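Local coordinates for protein Lysine/ornithine decarboxylase (Selenomonas ruminantium, PDB 5GJO) that decarboxylates L-lysine and L-ornithine with similar efficiency, giving cadaverine and putrescine, as a pyridoxal-phosphate-dependent homodimer, at residues A[45-50]-A[253-258]; A[69-74]-A[90-95]; A[30-35]-A[64-69]. The protein carries 2 engineered substitutions. One frame throughout, in Å; residues are numbered along the deposited sequence.

Contact 1 of 3, residues A[45-50]-A[253-258]. With PLP (pyridoxal-5'-phosphate), chain H.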
loop_
_atom_site.group_PDB
_atom_site.type_symbol
_atom_site.label_atom_id
_atom_site.label_comp_id
_atom_site.label_asym_id
_atom_site.label_seq_id
_atom_site.Cartn_x
_atom_site.Cartn_y
_atom_site.Cartn_z
ATOM N N ALA A 45 1.107 -21.095 26.231
ATOM C CA ALA A 45 0.544 -20.841 24.899
ATOM C C ALA A 45 1.541 -21.138 23.864
ATOM O O ALA A 45 2.479 -20.326 23.642
ATOM C CB ALA A 45 0.067 -19.397 24.785
ATOM N N GLY A 46 1.311 -22.251 23.141
ATOM C CA GLY A 46 2.098 -22.626 21.999
ATOM C C GLY A 46 1.953 -21.610 20.865
ATOM O O GLY A 46 0.913 -21.046 20.687
ATOM N N VAL A 47 3.051 -21.333 20.168
ATOM C CA VAL A 47 3.081 -20.238 19.177
ATOM C C VAL A 47 2.719 -20.658 17.748
ATOM O O VAL A 47 3.340 -21.557 17.131
ATOM C CB VAL A 47 4.469 -19.606 19.176
ATOM C CG1 VAL A 47 4.552 -18.477 18.161
ATOM C CG2 VAL A 47 4.813 -19.085 20.535
ATOM N N PHE A 48 1.717 -20.015 17.174
ATOM C CA PHE A 48 1.433 -19.979 15.750
ATOM C C PHE A 48 1.799 -18.568 15.248
ATOM O O PHE A 48 1.031 -17.608 15.413
ATOM C CB PHE A 48 -0.067 -20.175 15.419
ATOM C CG PHE A 48 -0.556 -21.597 15.550
ATOM C CD1 PHE A 48 -0.832 -22.132 16.769
ATOM C CD2 PHE A 48 -0.682 -22.395 14.455
ATOM C CE1 PHE A 48 -1.291 -23.461 16.893
ATOM C CE2 PHE A 48 -1.128 -23.729 14.527
ATOM C CZ PHE A 48 -1.439 -24.269 15.767
ATOM N N TYR A 49 2.963 -18.419 14.667
ATOM C CA TYR A 49 3.439 -17.091 14.242
ATOM C C TYR A 49 2.586 -16.554 13.141
ATOM O O TYR A 49 2.383 -17.198 12.099
ATOM C CB TYR A 49 4.901 -17.146 13.779
ATOM C CG TYR A 49 5.389 -15.848 13.113
ATOM C CD1 TYR A 49 5.289 -14.632 13.790
ATOM C CD2 TYR A 49 5.828 -15.829 11.836
ATOM C CE1 TYR A 49 5.629 -13.435 13.169
ATOM C CE2 TYR A 49 6.271 -14.648 11.216
ATOM C CZ TYR A 49 6.189 -13.452 11.897
ATOM O OH TYR A 49 6.471 -12.213 11.340
ATOM N N ALA A 50 2.064 -15.361 13.365
ATOM C CA ALA A 50 1.218 -14.643 12.405
ATOM C C ALA A 50 2.085 -13.935 11.374
ATOM O O ALA A 50 2.490 -12.820 11.483
ATOM C CB ALA A 50 0.150 -13.712 13.085
ATOM N N VAL A 253 -3.470 -24.826 24.822
ATOM C CA VAL A 253 -3.597 -23.376 24.569
ATOM C C VAL A 253 -2.525 -22.857 23.645
ATOM O O VAL A 253 -1.379 -23.340 23.644
ATOM C CB VAL A 253 -3.611 -22.565 25.902
ATOM C CG1 VAL A 253 -3.897 -21.096 25.650
ATOM C CG2 VAL A 253 -4.631 -23.175 26.892
ATOM N N TRP A 254 -2.935 -21.893 22.825
ATOM C CA TRP A 254 -2.121 -21.406 21.749
ATOM C C TRP A 254 -2.252 -19.902 21.585
ATOM O O TRP A 254 -3.197 -19.255 22.076
ATOM C CB TRP A 254 -2.540 -22.019 20.405
ATOM C CG TRP A 254 -2.649 -23.462 20.475
ATOM C CD1 TRP A 254 -3.775 -24.189 20.804
ATOM C CD2 TRP A 254 -1.579 -24.408 20.302
ATOM N NE1 TRP A 254 -3.452 -25.565 20.814
ATOM C CE2 TRP A 254 -2.120 -25.710 20.538
ATOM C CE3 TRP A 254 -0.218 -24.286 20.008
ATOM C CZ2 TRP A 254 -1.357 -26.853 20.425
ATOM C CZ3 TRP A 254 0.565 -25.485 19.887
ATOM C CH2 TRP A 254 -0.011 -26.717 20.083
ATOM N N THR A 255 -1.229 -19.329 20.950
ATOM C CA THR A 255 -1.238 -17.882 20.681
ATOM C C THR A 255 -0.794 -17.626 19.267
ATOM O O THR A 255 -0.040 -18.399 18.703
ATOM C CB THR A 255 -0.384 -17.134 21.765
ATOM O OG1 THR A 255 -0.450 -15.690 21.526
ATOM C CG2 THR A 255 1.083 -17.650 21.773
ATOM N N GLU A 256 -1.182 -16.493 18.717
ATOM C CA GLU A 256 -0.942 -16.095 17.351
ATOM C C GLU A 256 -0.241 -14.721 17.306
ATOM O O GLU A 256 -0.741 -13.782 16.672
ATOM C CB GLU A 256 -2.253 -16.062 16.495
ATOM C CG GLU A 256 -2.949 -17.401 16.391
ATOM C CD GLU A 256 -4.209 -17.407 15.522
ATOM O OE1 GLU A 256 -4.381 -16.406 14.793
ATOM O OE2 GLU A 256 -4.999 -18.433 15.566
ATOM N N PRO A 257 0.915 -14.568 17.940
ATOM C CA PRO A 257 1.613 -13.288 17.849
ATOM C C PRO A 257 2.095 -13.005 16.422
ATOM O O PRO A 257 2.705 -13.888 15.758
ATOM C CB PRO A 257 2.831 -13.481 18.773
ATOM C CG PRO A 257 3.104 -14.982 18.595
ATOM C CD PRO A 257 1.681 -15.501 18.760
ATOM N N GLY A 258 1.843 -11.779 15.927
ATOM C CA GLY A 258 2.425 -11.270 14.699
ATOM C C GLY A 258 3.442 -10.152 15.038
ATOM O O GLY A 258 4.649 -10.379 15.011
HETATM N N1 PLP H . -3.642 -13.769 14.257
HETATM C C2 PLP H . -4.722 -13.254 13.621
HETATM C C2A PLP H . -5.884 -14.147 13.272
HETATM C C3 PLP H . -4.763 -11.814 13.267
HETATM O O3 PLP H . -5.837 -11.273 12.628
HETATM C C4 PLP H . -3.592 -10.986 13.635
HETATM C C4A PLP H . -3.539 -9.540 13.324
HETATM O O4A PLP H . -4.214 -9.087 12.415
HETATM C C5 PLP H . -2.474 -11.671 14.328
HETATM C C6 PLP H . -2.570 -13.033 14.599
HETATM C C5A PLP H . -1.243 -10.896 14.737
HETATM O O4P PLP H . -1.631 -9.750 15.491
HETATM P P PLP H . -0.527 -8.862 16.256
HETATM O O1P PLP H . 0.073 -9.815 17.261
HETATM O O2P PLP H . -1.325 -7.734 16.865
HETATM O O3P PLP H . 0.420 -8.435 15.159
HETATM O O HOH W 1 6.719 -9.512 13.381
#
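Phe-48 turns the edge of its ring toward the face of Trp-254 in an offset edge-to-face pair, with centroids 5.3 Å apart and planes at 73°. The atom that leads is Phe-48 CE1, which sits above the indole toward its rim, 3.4 Å from Trp-254 CE3. Gly-46, with no side chain, lets the indole come down on its CA, 3.5 Å from Trp-254 CE3. Val-47 and Thr-255 share the face of the sheet opposite Trp-254, side by side and pointing the same way, whereas Val-47 crosses Pro-257 at about a right angle, CG1 to CG 3.8 Å. The two segments carry the first and last strands of an eight-stranded parallel barrel, the TIM-like fold that binds PLP in class-II decarboxylases, and their ladder closes it. Bonds from Phe-48 N to Thr-255 O and from Ala-50 N to Pro-257 O continue that pairing toward the cofactor. There Ala-50 CB packs on the pyridine ring, 3.2 Å from PLP C6, and the extended Glu-256 brings OE1 to 2.8 Å from PLP N1. Gly-258 N grips the phosphate through O1P at 3.0 Å, in a nearly straight bond.

Contact 2 of 3, residues A[69-74]-A[90-95]; sequences HFDVAS and QMIYAN. With PLP (pyridoxal-5'-phosphate), chain H.
Asp-71 lies beside Ile-92 on one face of a parallel strand pair, its CB 4.0 Å from Ile-92 CG2. Chi1 (153°) puts CG anti to the backbone N, where it lies 4.0 Å from both Ala-94 CB and PLP N1. OD1 then meets Ala-94 CB at 3.3 Å, while OD2 ends 3.0 Å from PLP N1. Lys-52, by similarity the cofactor's attachment residue but not linked to it in this structure, forms a salt bridge with OD2, giving this oxygen an ammonium partner besides the pyridine nitrogen it approaches. Between the strands Val-72 N bonds Ile-92 O at 2.9 Å, almost straight at 177°, but the pairing bends at Ala-94, whose N reaches Val-72 O at 136°. On the opposite face Val-72 CG2 packs against Tyr-93 CB.

At the start of the pair Gln-90 OE1 stands 3.5 Å above the centre of the His-69 ring. At the far end Asn-95 ND2 donates to Ala-73 O (3.0 Å), in the carbonyl plane on a lone pair, and a water joins that oxygen to Tyr-93 OH. Asn-95 and Ser-74 also bond backbone oxygens of the second subunit, Pro-322 and Asn-362. Strands 69-72 and 91-93 with the intervening helix 75-83 form a beta-alpha-beta unit: Phe-70, Val-72 and Met-91 pack on Leu-81 of that helix, strand 45-50 flanks strand 69-72, and Ile-92, Tyr-93 and Ala-94 touch strand 113-116.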
loop_
_atom_site.group_PDB
_atom_site.type_symbol
_atom_site.label_atom_id
_atom_site.label_comp_id
_atom_site.label_asym_id
_atom_site.label_seq_id
_atom_site.Cartn_x
_atom_site.Cartn_y
_atom_site.Cartn_z
ATOM N N HIS A 69 4.757 -23.032 15.207
ATOM C CA HIS A 69 3.774 -23.212 14.178
ATOM C C HIS A 69 3.490 -21.866 13.470
ATOM O O HIS A 69 4.174 -20.839 13.741
ATOM C CB HIS A 69 2.446 -23.739 14.785
ATOM C CG HIS A 69 2.516 -25.123 15.367
ATOM N ND1 HIS A 69 3.437 -25.501 16.324
ATOM C CD2 HIS A 69 1.786 -26.237 15.094
ATOM C CE1 HIS A 69 3.269 -26.777 16.637
ATOM N NE2 HIS A 69 2.262 -27.245 15.908
ATOM N N PHE A 70 2.522 -21.891 12.536
ATOM C CA PHE A 70 2.226 -20.697 11.740
ATOM C C PHE A 70 0.747 -20.431 11.542
ATOM O O PHE A 70 0.006 -21.347 11.312
ATOM C CB PHE A 70 2.863 -20.770 10.362
ATOM C CG PHE A 70 4.359 -20.882 10.408
ATOM C CD1 PHE A 70 5.137 -19.727 10.502
ATOM C CD2 PHE A 70 4.986 -22.146 10.493
ATOM C CE1 PHE A 70 6.519 -19.838 10.648
ATOM C CE2 PHE A 70 6.348 -22.259 10.626
ATOM C CZ PHE A 70 7.130 -21.097 10.731
ATOM N N ASP A 71 0.373 -19.165 11.610
ATOM C CA ASP A 71 -0.970 -18.693 11.306
ATOM C C ASP A 71 -0.876 -18.074 9.920
ATOM O O ASP A 71 -0.071 -17.145 9.669
ATOM C CB ASP A 71 -1.378 -17.636 12.327
ATOM C CG ASP A 71 -2.409 -16.648 11.778
ATOM O OD1 ASP A 71 -3.221 -17.013 10.912
ATOM O OD2 ASP A 71 -2.411 -15.483 12.178
ATOM N N VAL A 72 -1.679 -18.579 8.984
ATOM C CA VAL A 72 -1.684 -18.175 7.588
ATOM C C VAL A 72 -3.044 -17.539 7.255
ATOM O O VAL A 72 -4.069 -18.022 7.756
ATOM C CB VAL A 72 -1.470 -19.332 6.601
ATOM C CG1 VAL A 72 -0.044 -19.881 6.783
ATOM C CG2 VAL A 72 -2.427 -20.495 6.823
ATOM N N ALA A 73 -3.008 -16.506 6.439
ATOM C CA ALA A 73 -4.192 -15.692 6.069
ATOM C C ALA A 73 -4.686 -15.925 4.683
ATOM O O ALA A 73 -5.730 -15.348 4.342
ATOM C CB ALA A 73 -3.820 -14.225 6.158
ATOM N N SER A 74 -3.938 -16.646 3.849
ATOM C CA SER A 74 -4.194 -16.713 2.401
ATOM C C SER A 74 -3.406 -17.874 1.785
ATOM O O SER A 74 -2.495 -18.400 2.398
ATOM C CB SER A 74 -3.767 -15.420 1.644
ATOM O OG SER A 74 -2.325 -15.342 1.565
ATOM N N GLN A 90 1.429 -27.881 10.554
ATOM C CA GLN A 90 1.985 -26.830 11.423
ATOM C C GLN A 90 1.229 -25.505 11.162
ATOM O O GLN A 90 1.632 -24.491 11.751
ATOM C CB GLN A 90 3.431 -26.571 11.117
ATOM C CG GLN A 90 4.322 -27.786 11.295
ATOM C CD GLN A 90 4.274 -28.356 12.646
ATOM O OE1 GLN A 90 4.806 -27.778 13.564
ATOM N NE2 GLN A 90 3.534 -29.483 12.811
ATOM N N MET A 91 0.167 -25.508 10.373
ATOM C CA MET A 91 -0.507 -24.269 10.041
ATOM C C MET A 91 -1.925 -24.185 10.587
ATOM O O MET A 91 -2.591 -25.179 10.728
ATOM C CB MET A 91 -0.541 -24.069 8.537
ATOM C CG MET A 91 0.806 -24.201 7.822
ATOM S SD MET A 91 0.634 -24.027 6.044
ATOM C CE MET A 91 2.132 -24.769 5.426
ATOM N N ILE A 92 -2.346 -22.977 10.910
ATOM C CA ILE A 92 -3.762 -22.655 11.104
ATOM C C ILE A 92 -4.164 -21.635 10.079
ATOM O O ILE A 92 -3.501 -20.621 9.893
ATOM C CB ILE A 92 -4.098 -22.204 12.530
ATOM C CG1 ILE A 92 -5.632 -22.060 12.660
ATOM C CG2 ILE A 92 -3.383 -20.986 12.962
ATOM C CD1 ILE A 92 -6.115 -21.785 14.064
ATOM N N TYR A 93 -5.212 -21.924 9.329
ATOM C CA TYR A 93 -5.732 -20.954 8.377
ATOM C C TYR A 93 -6.761 -20.137 9.159
ATOM O O TYR A 93 -7.927 -20.482 9.226
ATOM C CB TYR A 93 -6.317 -21.675 7.158
ATOM C CG TYR A 93 -6.807 -20.839 5.992
ATOM C CD1 TYR A 93 -6.537 -19.491 5.890
ATOM C CD2 TYR A 93 -7.534 -21.418 4.984
ATOM C CE1 TYR A 93 -6.992 -18.751 4.821
ATOM C CE2 TYR A 93 -8.007 -20.691 3.922
ATOM C CZ TYR A 93 -7.729 -19.355 3.838
ATOM O OH TYR A 93 -8.189 -18.665 2.772
ATOM N N ALA A 94 -6.276 -19.071 9.781
ATOM C CA ALA A 94 -7.077 -18.259 10.701
ATOM C C ALA A 94 -7.676 -16.989 10.095
ATOM O O ALA A 94 -8.014 -16.040 10.844
ATOM C CB ALA A 94 -6.243 -17.883 11.882
ATOM N N ASN A 95 -7.831 -16.962 8.817
ATOM C CA ASN A 95 -8.695 -15.955 8.202
ATOM C C ASN A 95 -10.113 -16.492 8.335
ATOM O O ASN A 95 -10.417 -17.569 7.753
ATOM C CB ASN A 95 -8.318 -15.771 6.813
ATOM C CG ASN A 95 -8.941 -14.539 6.181
ATOM O OD1 ASN A 95 -10.078 -14.157 6.508
ATOM N ND2 ASN A 95 -8.149 -13.852 5.318
HETATM N N1 PLP H . -3.642 -13.769 14.257
HETATM C C2 PLP H . -4.722 -13.254 13.621
HETATM C C2A PLP H . -5.884 -14.147 13.272
HETATM C C3 PLP H . -4.763 -11.814 13.267
HETATM O O3 PLP H . -5.837 -11.273 12.628
HETATM C C4 PLP H . -3.592 -10.986 13.635
HETATM C C4A PLP H . -3.539 -9.540 13.324
HETATM O O4A PLP H . -4.214 -9.087 12.415
HETATM C C5 PLP H . -2.474 -11.671 14.328
HETATM C C6 PLP H . -2.570 -13.033 14.599
HETATM C C5A PLP H . -1.243 -10.896 14.737
HETATM O O4P PLP H . -1.631 -9.750 15.491
HETATM P P PLP H . -0.527 -8.862 16.256
HETATM O O1P PLP H . 0.073 -9.815 17.261
HETATM O O2P PLP H . -1.325 -7.734 16.865
HETATM O O3P PLP H . 0.420 -8.435 15.159
HETATM O O HOH W 2 -7.748 -16.048 2.601
#

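Contact 3 of 3, residues A[30-35]-A[64-69]; sequences KVEENY and AGLGSH
Tyr-35 OH and Leu-66 O share one water, which donates to Leu-66 O at 2.8 Å and also bonds the hydroxyl, at a short 2.5 Å, near the plane of the phenol ring. The direct contacts are van der Waals packing, most of it round that ring. The CB bond of Tyr-35 already points toward the 64-69 segment, and CG continues anti to the backbone N (chi1 -174°). Leu-66 CB lies over one face, and Leu-66 CD1 approaches CD2 of Tyr-35 to 4.1 Å as the two side chains slide past each other in opposite directions. Helix 28-41 leads into the first strand of the barrel and helix 57-65 follows it, so the contact joins helix 28-41 to the turn after helix 57-65, outside the barrel wall. Helix 57-65 ends in a Schellman motif at Gly-67, whose positive phi (95°) turns the chain back toward the barrel. Ser-68 then sets its CB 3.6 Å from Tyr-35 CE1, and its hydroxyl donates to His-69 O at 2.7 Å, on a lone pair. Glu-32 crosses Leu-66 at about a right angle, with OE2 3.8 Å from CD2. Val-47 of strand 45-50 and Leu-63 also pack on Tyr-35.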
loop_
_atom_site.group_PDB
_atom_site.type_symbol
_atom_site.label_atom_id
_atom_site.label_comp_id
_atom_site.label_asym_id
_atom_site.label_seq_id
_atom_site.Cartn_x
_atom_site.Cartn_y
_atom_site.Cartn_z
ATOM N N LYS A 30 17.641 -11.595 17.151
ATOM C CA LYS A 30 16.652 -10.858 17.959
ATOM C C LYS A 30 15.280 -11.539 17.758
ATOM O O LYS A 30 14.518 -11.620 18.779
ATOM C CB LYS A 30 16.514 -9.380 17.542
ATOM C CG LYS A 30 15.502 -8.568 18.361
ATOM C CD LYS A 30 15.742 -8.513 19.871
ATOM C CE LYS A 30 14.578 -7.765 20.486
ATOM N NZ LYS A 30 14.475 -8.037 21.907
ATOM N N VAL A 31 14.974 -12.036 16.561
ATOM C CA VAL A 31 13.711 -12.825 16.399
ATOM C C VAL A 31 13.724 -14.024 17.355
ATOM O O VAL A 31 12.772 -14.317 18.085
ATOM C CB VAL A 31 13.450 -13.254 14.963
ATOM C CG1 VAL A 31 12.241 -14.166 14.888
ATOM C CG2 VAL A 31 13.240 -11.980 14.098
ATOM N N GLU A 32 14.862 -14.719 17.395
ATOM C CA GLU A 32 14.963 -15.847 18.309
ATOM C C GLU A 32 14.817 -15.474 19.751
ATOM O O GLU A 32 14.108 -16.205 20.492
ATOM C CB GLU A 32 16.297 -16.614 17.988
ATOM C CG GLU A 32 16.575 -17.768 18.939
ATOM C CD GLU A 32 17.738 -18.698 18.447
ATOM O OE1 GLU A 32 18.385 -18.419 17.460
ATOM O OE2 GLU A 32 18.098 -19.638 19.160
ATOM N N GLU A 33 15.469 -14.374 20.195
ATOM C CA GLU A 33 15.329 -13.894 21.515
ATOM C C GLU A 33 13.858 -13.592 21.862
ATOM O O GLU A 33 13.373 -13.885 23.010
ATOM C CB GLU A 33 16.181 -12.665 21.737
ATOM C CG GLU A 33 16.067 -12.008 23.076
ATOM C CD GLU A 33 16.963 -10.743 23.125
ATOM O OE1 GLU A 33 18.178 -10.957 23.206
ATOM O OE2 GLU A 33 16.458 -9.572 23.074
ATOM N N ASN A 34 13.172 -12.949 20.908
ATOM C CA ASN A 34 11.737 -12.686 21.122
ATOM C C ASN A 34 10.898 -13.986 21.258
ATOM O O ASN A 34 9.977 -14.052 22.112
ATOM C CB ASN A 34 11.165 -11.832 19.979
ATOM C CG ASN A 34 11.681 -10.407 20.012
ATOM O OD1 ASN A 34 12.138 -9.921 21.060
ATOM N ND2 ASN A 34 11.467 -9.675 18.898
ATOM N N TYR A 35 11.185 -14.998 20.455
ATOM C CA TYR A 35 10.485 -16.251 20.549
ATOM C C TYR A 35 10.765 -16.862 21.916
ATOM O O TYR A 35 9.867 -17.311 22.616
ATOM C CB TYR A 35 10.942 -17.196 19.407
ATOM C CG TYR A 35 10.169 -18.465 19.350
ATOM C CD1 TYR A 35 8.955 -18.543 18.649
ATOM C CD2 TYR A 35 10.590 -19.569 20.065
ATOM C CE1 TYR A 35 8.252 -19.721 18.592
ATOM C CE2 TYR A 35 9.884 -20.763 20.031
ATOM C CZ TYR A 35 8.710 -20.840 19.306
ATOM O OH TYR A 35 7.957 -22.007 19.222
ATOM N N ALA A 64 10.473 -21.938 12.105
ATOM C CA ALA A 64 10.158 -23.352 11.899
ATOM C C ALA A 64 11.176 -24.248 12.680
ATOM O O ALA A 64 10.811 -25.191 13.389
ATOM C CB ALA A 64 10.107 -23.707 10.455
ATOM N N GLY A 65 12.435 -23.866 12.622
ATOM C CA GLY A 65 13.496 -24.640 13.244
ATOM C C GLY A 65 13.493 -24.528 14.717
ATOM O O GLY A 65 14.045 -25.420 15.403
ATOM N N LEU A 66 12.895 -23.480 15.294
ATOM C CA LEU A 66 12.695 -23.409 16.683
ATOM C C LEU A 66 11.434 -24.174 17.192
ATOM O O LEU A 66 11.230 -24.232 18.361
ATOM C CB LEU A 66 12.597 -21.962 17.195
ATOM C CG LEU A 66 13.811 -21.049 16.985
ATOM C CD1 LEU A 66 13.399 -19.594 17.083
ATOM C CD2 LEU A 66 14.986 -21.377 17.926
ATOM N N GLY A 67 10.677 -24.764 16.308
ATOM C CA GLY A 67 9.477 -25.470 16.673
ATOM C C GLY A 67 8.196 -24.643 16.560
ATOM O O GLY A 67 7.135 -25.103 17.001
ATOM N N SER A 68 8.237 -23.456 15.962
ATOM C CA SER A 68 7.022 -22.617 15.897
ATOM C C SER A 68 6.060 -23.239 14.956
ATOM O O SER A 68 6.462 -23.808 13.934
ATOM C CB SER A 68 7.406 -21.217 15.378
ATOM O OG SER A 68 6.285 -20.304 15.400
ATOM N N HIS A 69 4.757 -23.032 15.207
ATOM C CA HIS A 69 3.774 -23.212 14.178
ATOM C C HIS A 69 3.490 -21.866 13.470
ATOM O O HIS A 69 4.174 -20.839 13.741
ATOM C CB HIS A 69 2.446 -23.739 14.785
ATOM C CG HIS A 69 2.516 -25.123 15.367
ATOM N ND1 HIS A 69 3.437 -25.501 16.324
ATOM C CD2 HIS A 69 1.786 -26.237 15.094
ATOM C CE1 HIS A 69 3.269 -26.777 16.637
ATOM N NE2 HIS A 69 2.262 -27.245 15.908
HETATM O O HOH W 3 8.984 -24.171 19.954
#

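Contacts 1 and 2 are buried in the barrel sheet and share a border, since strands 45-50 and 69-72 are neighbours: Val-47 O meets His-69 N, and Tyr-49 O meets Asp-71 N. Both are parallel ladders whose ends reach the cofactor, and their acids, Glu-256 and Asp-71, both approach the pyridine nitrogen. Contact 2 alone touches the second subunit. Contact 3 is only partly buried and lies outside the sheet, away from the annotated sites, and its cross-segment chemistry is van der Waals packing with one water bridge in place of a backbone ladder. It shares His-69 with contact 2, and its Tyr-35 and Ser-68 pack against Val-47 of contact 1.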